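Local coordinates for DUF1881 domain-containing protein (Neurospora crassa, PDB 5Z6D) that is of uncertain function but joins a betagamma-crystallin domain, whose calcium site is made inoperative by interface interactions, to an Ig-like domain, at residues 99-104 and 198-203; 106-111 and 149-154; 157-162 and 181-186. The protein carries 1 engineered substitution. All blocks are in the same frame, centred on the assembly; numbering follows the deposited sequence.

Interaction 1: residues 99-104 and 198-203; sequences DATGGA and VTLVDN
The CG2 methyl of Thr101 lies against the backbone just where strand 195-200 runs out, 3.6 Å from Leu200 O and 3.7 Å from Val201 C, with the amide N of Asp202 close by. It is put there by the first torsion (chi1 69°): OG1 sits in the crowded position between the backbone N and the carbonyl carbon, while CG2 is anti to the carbonyl carbon. The methyl therefore goes to the end of strand 195-200 and the loop that follows, and the hydroxyl is turned back onto its own loop. There Thr101 OG1 donates to Asp99 OD1 at 2.6 Å, along the syn lone pair, and Thr101 N reaches the same oxygen at 2.8 Å from above the carboxylate plane. The second of these bonds closes an Asx turn at the end of strand 91-99. The other oxygen, Asp99 OD2, takes a bond from Gly103 N at 3.0 Å, so one carboxylate grips the loop at two residues.

Across the segments the parallel ladder of strands 91-99 and 195-200 has its last rung here. Asp99 pairs with Leu200, and Ala100 N gives a nearly straight bond to Leu200 O (3.0 Å, 166°) in the carbonyl plane. The side chains of this pair run alongside each other, both with CG anti to the backbone N, bringing Leu200 CD2 to 3.8 Å from Asp99 OD1. Beside the rung, Ala100 CB meets Thr199 CG2; beyond it, Asn203 crosses Thr101 obliquely while its ND2 bonds to Tyr108 OH.

Between the two segments one backbone bond and methyl packing make the join, at the end of a ladder that Val198 and Leu200 continue to Leu96 and Lys98. Two donors on OD1 and a third on OD2 would be expected to stabilise Asp99 as the anion despite its burial.

Interaction 2: residues 106-111 and 149-154; sequences KQYSLK and VRDEHS
Strands 108-112 and 143-151 run antiparallel, their short segments 4.7 Å apart at 156°, as neighbours in the five-stranded sheet of the Ig-like domain. Ser109 and Arg150 form the hydrogen-bonded pair, Ser109 N to Arg150 O at 2.9 Å and Arg150 N to Ser109 O at 3.0 Å; non-hydrogen-bonded pairs flank it, Tyr108 with Asp151 and Leu110 with Val149. One more backbone bond, Glu152 N to Gln107 O nearly along the C=O axis, carries the join past the end of the ladder.

The two faces differ. Leu110 CD1 meets Val149 CG2 on the Tyr108 side, which looks toward Phe97 of strand 91-99, and the Tyr108 ring passes Asp151 obliquely with CE1 3.5 Å from OD2. On the other face, Ser109 holds OG in the crowded position between N and C (chi1 61°), from where it donates to Glu152 OE2 at 2.5 Å on the anti lone pair. Glu152 gets its carboxylate there by bending at chi2 (-78°).

Past the strand, Asp151 organises the turn: its OD1 accepts from Ser154 N, an Asx motif. The Gln107 chain, whose OE1 accepts from Ala104 N, is extended and lies across His153 at about a right angle. It forms a CH-pi contact, with Gln107 CG 3.6 Å from the centroid of the His153 ring, over the face, while Gln107 NE2 donates a hydrogen bond of 3.1 Å to Asp151 OD2, which lies close to the amide plane but is met from above its own carboxylate plane.

Interaction 3: residues 157-162 and 181-186; sequences YIAVGS and HWPKQL
A classic beta bulge opens strand 157-168, where Ile158 and Ala159 both face Val149 of the neighbouring strand, and the loop leading into strand 186-190 folds over it with a type I turn from Pro183 to Leu186. Within the bulge, Ala159 directs its methyl at that turn: CB lies 3.6 Å from Pro183 CB and 3.5 Å from Gln185 OE1. Gln185 is bent at chi2 (92°), and its side chain slides past Ile158 in the opposite direction, with CG 3.8 Å from Ile158 CG2. Its amide nitrogen is satisfied beyond the contact, by Lys204 O and Ser206 OG, and the same serine hydroxyl reaches Ile158 O. The C-terminal tail is thereby tied to both segments.

Further along, His181 O is the main polar acceptor of the contact. Ser162 N donates to it at 3.1 Å, from well above the carbonyl plane rather than along a lone pair, and Gly161 CA, with no CB in the way, adds a CA-H...O contact at 3.2 Å to the same His181 O. A water donates to Val160 O and, weakly, to His181 O. Ser162 OG, in the crowded position between N and C, touches His181 CB, and Ser162 O accepts a CA-H...O contact from Trp182 CA.

The Trp182 side chain, with CG anti to the backbone N (chi1 172°), leads from strand 157-168 to Val198, with Ser162 O still at the ring edge. Its NE1 is 3.0 Å from Leu186 O in a hydrogen bond, and Pro183 CD lies 3.6 Å above one ring face, toward the rim. Between these segments only one direct hydrogen bond crosses; a weak water bridge, CA-H...O contacts and apolar packing do the rest, while the buried Gln185 amide nitrogen is satisfied by the tail.

How the interactions relate
Nested inside the loop closed by interaction 1, interactions 2 and 3 lie about 10 and 13 Å from it, centre to centre. Interaction 3 is the most buried; interactions 1 and 2 are only partly so, and both reach the surface through turns. Strand 157-162 of interaction 3 shares the sheet of interaction 2, while its loop 181-186 leads into the sheet of interaction 1, so interaction 3 joins the two. Leu200, Tyr108 and Ile158 meet between the sheets. The chemistry follows place: a ladder with charged and polar side chains in interaction 2, a carboxylate-knit loop in interaction 1, and apolar packing mixed with one backbone bond and CA-H...O contacts in interaction 3.

Interaction 1: residues 99-104 and 198-203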
# COMPACT_ATOMS: atom_id res chain seq x y z
N ASP A 99 11.76 6.80 -12.80
CA ASP A 99 12.37 8.02 -13.31
C ASP A 99 12.86 7.77 -14.73
O ASP A 99 13.70 6.90 -14.96
CB ASP A 99 13.52 8.45 -12.41
CG ASP A 99 14.39 9.51 -13.07
OD1 ASP A 99 13.85 10.35 -13.81
OD2 ASP A 99 15.62 9.49 -12.84
N ALA A 100 12.32 8.52 -15.68
CA ALA A 100 12.69 8.36 -17.08
C ALA A 100 13.67 9.42 -17.55
O ALA A 100 14.00 9.48 -18.73
CB ALA A 100 11.44 8.38 -17.95
N THR A 101 14.14 10.26 -16.62
CA THR A 101 14.99 11.40 -16.98
C THR A 101 16.49 11.14 -16.89
O THR A 101 17.30 12.06 -17.06
CB THR A 101 14.67 12.63 -16.09
OG1 THR A 101 15.10 12.37 -14.75
CG2 THR A 101 13.18 12.94 -16.12
N GLY A 102 16.87 9.90 -16.61
CA GLY A 102 18.28 9.52 -16.62
C GLY A 102 19.01 9.62 -15.29
O GLY A 102 20.23 9.58 -15.26
N GLY A 103 18.26 9.72 -14.20
CA GLY A 103 18.87 9.86 -12.88
C GLY A 103 19.40 8.56 -12.30
O GLY A 103 19.10 7.47 -12.79
N ALA A 104 20.21 8.70 -11.25
CA ALA A 104 20.72 7.56 -10.50
C ALA A 104 19.60 6.91 -9.70
O ALA A 104 18.56 7.53 -9.46
CB ALA A 104 21.85 7.99 -9.57
N VAL A 198 4.21 5.31 -11.20
CA VAL A 198 4.25 6.76 -11.34
C VAL A 198 5.65 7.11 -11.80
O VAL A 198 6.62 6.76 -11.14
CB VAL A 198 3.91 7.46 -10.02
CG1 VAL A 198 4.15 8.97 -10.13
CG2 VAL A 198 2.47 7.14 -9.62
N THR A 199 5.75 7.78 -12.95
CA THR A 199 7.03 8.02 -13.59
C THR A 199 7.35 9.51 -13.68
O THR A 199 6.51 10.31 -14.12
CB THR A 199 7.08 7.41 -15.00
OG1 THR A 199 6.89 5.99 -14.91
CG2 THR A 199 8.43 7.69 -15.65
N LEU A 200 8.56 9.88 -13.25
CA LEU A 200 9.06 11.24 -13.47
C LEU A 200 9.48 11.39 -14.93
O LEU A 200 10.45 10.79 -15.36
CB LEU A 200 10.24 11.55 -12.53
CG LEU A 200 10.76 12.99 -12.59
CD1 LEU A 200 9.76 13.95 -11.97
CD2 LEU A 200 12.10 13.12 -11.92
N VAL A 201 8.75 12.19 -15.69
CA VAL A 201 9.03 12.32 -17.12
C VAL A 201 9.76 13.63 -17.43
O VAL A 201 10.30 13.81 -18.52
CB VAL A 201 7.73 12.23 -17.96
CG1 VAL A 201 7.16 10.81 -17.91
CG2 VAL A 201 6.71 13.24 -17.46
N ASP A 202 9.80 14.53 -16.45
CA ASP A 202 10.46 15.82 -16.62
C ASP A 202 11.04 16.25 -15.27
O ASP A 202 10.32 16.27 -14.28
CB ASP A 202 9.47 16.85 -17.16
CG ASP A 202 10.05 18.25 -17.24
OD1 ASP A 202 11.29 18.39 -17.29
OD2 ASP A 202 9.26 19.21 -17.26
N ASN A 203 12.32 16.59 -15.23
CA ASN A 203 12.92 16.94 -13.94
C ASN A 203 13.14 18.44 -13.78
O ASN A 203 13.81 18.88 -12.85
CB ASN A 203 14.24 16.18 -13.74
CG ASN A 203 15.26 16.45 -14.84
OD1 ASN A 203 14.93 16.99 -15.89
ND2 ASN A 203 16.50 16.05 -14.60

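Interaction 2: residues 106-111 and 149-154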
# COMPACT_ATOMS: atom_id res chain seq x y z
N LYS A 106 17.43 6.06 -6.76
CA LYS A 106 17.03 6.81 -5.57
C LYS A 106 17.41 8.29 -5.66
O LYS A 106 17.44 8.97 -4.65
CB LYS A 106 17.64 6.21 -4.30
CG LYS A 106 17.41 4.70 -4.15
CD LYS A 106 17.83 4.18 -2.78
CE LYS A 106 16.91 4.69 -1.69
NZ LYS A 106 17.14 3.99 -0.40
N GLN A 107 17.66 8.78 -6.87
CA GLN A 107 17.97 10.21 -7.00
C GLN A 107 16.75 11.06 -6.66
O GLN A 107 16.89 12.17 -6.12
CB GLN A 107 18.47 10.54 -8.40
CG GLN A 107 18.78 12.02 -8.56
CD GLN A 107 19.48 12.35 -9.86
OE1 GLN A 107 20.13 11.51 -10.48
NE2 GLN A 107 19.35 13.60 -10.30
N TYR A 108 15.57 10.56 -6.98
CA TYR A 108 14.33 11.30 -6.72
C TYR A 108 13.49 10.59 -5.71
O TYR A 108 13.51 9.36 -5.63
CB TYR A 108 13.54 11.50 -8.02
CG TYR A 108 14.32 12.29 -9.05
CD1 TYR A 108 14.43 13.66 -8.95
CD2 TYR A 108 14.95 11.64 -10.12
CE1 TYR A 108 15.16 14.39 -9.89
CE2 TYR A 108 15.68 12.36 -11.05
CZ TYR A 108 15.78 13.74 -10.93
OH TYR A 108 16.49 14.46 -11.86
N SER A 109 12.76 11.36 -4.91
CA SER A 109 11.79 10.79 -3.98
C SER A 109 10.41 11.32 -4.27
O SER A 109 10.24 12.48 -4.68
CB SER A 109 12.18 11.07 -2.53
OG SER A 109 12.22 12.47 -2.24
N LEU A 110 9.44 10.44 -4.05
CA LEU A 110 8.03 10.77 -4.09
C LEU A 110 7.47 10.51 -2.69
O LEU A 110 7.38 9.36 -2.25
CB LEU A 110 7.33 9.93 -5.14
CG LEU A 110 5.81 10.04 -5.19
CD1 LEU A 110 5.40 11.44 -5.62
CD2 LEU A 110 5.28 8.99 -6.16
N LYS A 111 7.17 11.58 -1.97
CA LYS A 111 6.56 11.49 -0.66
C LYS A 111 5.05 11.58 -0.81
O LYS A 111 4.54 12.51 -1.46
CB LYS A 111 7.08 12.61 0.25
CG LYS A 111 6.51 12.59 1.66
CD LYS A 111 6.98 13.81 2.45
CE LYS A 111 6.38 13.83 3.84
NZ LYS A 111 6.42 15.20 4.44
N VAL A 149 7.66 15.83 -4.77
CA VAL A 149 8.70 15.24 -5.61
C VAL A 149 9.98 16.01 -5.43
O VAL A 149 10.04 17.22 -5.75
CB VAL A 149 8.34 15.25 -7.09
CG1 VAL A 149 9.43 14.51 -7.89
CG2 VAL A 149 6.97 14.63 -7.32
N ARG A 150 11.01 15.32 -4.93
CA ARG A 150 12.26 15.99 -4.58
C ARG A 150 13.45 15.33 -5.25
O ARG A 150 13.48 14.12 -5.42
CB ARG A 150 12.45 15.97 -3.07
CG ARG A 150 13.47 16.94 -2.57
CD ARG A 150 13.73 16.71 -1.10
NE ARG A 150 14.63 17.72 -0.54
CZ ARG A 150 15.13 17.67 0.69
NH1 ARG A 150 14.83 16.65 1.49
NH2 ARG A 150 15.94 18.63 1.13
N ASP A 151 14.43 16.13 -5.65
CA ASP A 151 15.73 15.59 -6.04
C ASP A 151 16.54 15.44 -4.75
O ASP A 151 16.89 16.42 -4.12
CB ASP A 151 16.45 16.49 -7.04
CG ASP A 151 17.79 15.92 -7.52
OD1 ASP A 151 18.57 15.39 -6.69
OD2 ASP A 151 18.08 16.00 -8.73
N GLU A 152 16.82 14.20 -4.37
CA GLU A 152 17.44 13.91 -3.08
C GLU A 152 18.91 14.30 -3.03
O GLU A 152 19.46 14.54 -1.95
CB GLU A 152 17.30 12.42 -2.75
CG GLU A 152 15.87 12.01 -2.43
CD GLU A 152 15.46 12.40 -1.03
OE1 GLU A 152 16.29 12.29 -0.10
OE2 GLU A 152 14.31 12.84 -0.84
N HIS A 153 19.55 14.33 -4.18
CA HIS A 153 20.95 14.73 -4.25
C HIS A 153 21.07 16.22 -3.96
O HIS A 153 21.74 16.64 -3.01
CB HIS A 153 21.55 14.41 -5.61
CG HIS A 153 21.58 12.95 -5.93
ND1 HIS A 153 21.94 12.47 -7.17
CD2 HIS A 153 21.28 11.87 -5.17
CE1 HIS A 153 21.88 11.15 -7.16
NE2 HIS A 153 21.48 10.76 -5.96
N SER A 154 20.37 17.01 -4.76
CA SER A 154 20.46 18.46 -4.67
C SER A 154 19.61 19.01 -3.52
O SER A 154 19.94 20.04 -2.93
CB SER A 154 20.05 19.11 -6.00
OG SER A 154 18.67 18.93 -6.28

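Interaction 3: residues 157-162 and 181-186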
# COMPACT_ATOMS: atom_id res chain seq x y z
N TYR A 157 13.13 20.69 -4.61
CA TYR A 157 11.82 20.14 -4.94
C TYR A 157 11.48 20.36 -6.41
O TYR A 157 11.54 21.48 -6.92
CB TYR A 157 10.73 20.72 -4.04
CG TYR A 157 10.71 20.04 -2.70
CD1 TYR A 157 10.07 18.82 -2.54
CD2 TYR A 157 11.38 20.57 -1.60
CE1 TYR A 157 10.06 18.16 -1.34
CE2 TYR A 157 11.38 19.93 -0.38
CZ TYR A 157 10.72 18.72 -0.26
OH TYR A 157 10.71 18.05 0.94
N ILE A 158 11.12 19.27 -7.08
CA ILE A 158 10.73 19.34 -8.47
C ILE A 158 9.29 19.79 -8.51
O ILE A 158 8.92 20.65 -9.31
CB ILE A 158 10.83 17.99 -9.17
CG1 ILE A 158 12.28 17.50 -9.22
CG2 ILE A 158 10.23 18.06 -10.58
CD1 ILE A 158 12.42 16.26 -10.05
N ALA A 159 8.48 19.20 -7.64
CA ALA A 159 7.06 19.55 -7.69
C ALA A 159 6.37 19.23 -6.39
O ALA A 159 6.75 18.32 -5.68
CB ALA A 159 6.37 18.82 -8.82
N VAL A 160 5.33 19.98 -6.10
CA VAL A 160 4.52 19.75 -4.92
C VAL A 160 3.08 19.80 -5.38
O VAL A 160 2.73 20.63 -6.20
CB VAL A 160 4.81 20.78 -3.83
CG1 VAL A 160 3.78 20.70 -2.72
CG2 VAL A 160 6.22 20.57 -3.29
N GLY A 161 2.26 18.87 -4.92
CA GLY A 161 0.86 18.90 -5.31
C GLY A 161 0.08 17.83 -4.59
O GLY A 161 0.27 17.61 -3.39
N SER A 162 -0.83 17.19 -5.30
CA SER A 162 -1.62 16.13 -4.70
C SER A 162 -2.13 15.17 -5.74
O SER A 162 -2.08 15.44 -6.94
CB SER A 162 -2.79 16.72 -3.90
OG SER A 162 -3.63 17.48 -4.74
N HIS A 181 -3.81 19.83 -9.63
CA HIS A 181 -2.81 19.77 -8.56
C HIS A 181 -1.84 18.60 -8.74
O HIS A 181 -0.80 18.53 -8.06
CB HIS A 181 -3.50 19.69 -7.20
CG HIS A 181 -4.12 20.98 -6.77
ND1 HIS A 181 -3.39 22.15 -6.69
CD2 HIS A 181 -5.39 21.29 -6.41
CE1 HIS A 181 -4.19 23.13 -6.29
NE2 HIS A 181 -5.40 22.64 -6.12
N TRP A 182 -2.14 17.71 -9.68
CA TRP A 182 -1.21 16.64 -10.02
C TRP A 182 -0.03 17.23 -10.78
O TRP A 182 -0.22 17.93 -11.78
CB TRP A 182 -1.90 15.57 -10.86
CG TRP A 182 -0.98 14.52 -11.42
CD1 TRP A 182 -0.41 14.51 -12.67
CD2 TRP A 182 -0.54 13.33 -10.77
NE1 TRP A 182 0.37 13.38 -12.82
CE2 TRP A 182 0.29 12.63 -11.67
CE3 TRP A 182 -0.78 12.77 -9.51
CZ2 TRP A 182 0.89 11.42 -11.35
CZ3 TRP A 182 -0.18 11.56 -9.19
CH2 TRP A 182 0.65 10.90 -10.10
N PRO A 183 1.20 16.97 -10.30
CA PRO A 183 2.41 17.53 -10.91
C PRO A 183 2.54 17.13 -12.38
O PRO A 183 2.50 15.93 -12.69
CB PRO A 183 3.54 16.92 -10.08
CG PRO A 183 2.92 16.63 -8.76
CD PRO A 183 1.51 16.20 -9.08
N LYS A 184 2.67 18.11 -13.27
CA LYS A 184 2.76 17.80 -14.70
C LYS A 184 4.03 17.01 -15.01
O LYS A 184 4.12 16.36 -16.04
CB LYS A 184 2.73 19.09 -15.52
CG LYS A 184 1.47 19.92 -15.32
CD LYS A 184 1.42 21.11 -16.26
CE LYS A 184 0.16 21.92 -16.06
NZ LYS A 184 0.17 22.71 -14.80
N GLN A 185 4.99 17.06 -14.10
CA GLN A 185 6.22 16.29 -14.23
C GLN A 185 6.04 14.79 -14.06
O GLN A 185 6.96 14.03 -14.36
CB GLN A 185 7.26 16.76 -13.21
CG GLN A 185 7.76 18.18 -13.43
CD GLN A 185 6.96 19.20 -12.65
OE1 GLN A 185 5.82 18.95 -12.25
NE2 GLN A 185 7.55 20.36 -12.41
N LEU A 186 4.89 14.36 -13.55
CA LEU A 186 4.63 12.94 -13.31
C LEU A 186 3.59 12.38 -14.28
O LEU A 186 2.66 13.08 -14.67
CB LEU A 186 4.13 12.72 -11.88
CG LEU A 186 5.03 13.15 -10.72
CD1 LEU A 186 4.30 12.99 -9.39
CD2 LEU A 186 6.33 12.35 -10.75
O HOH W 1 1.97 20.33 -8.68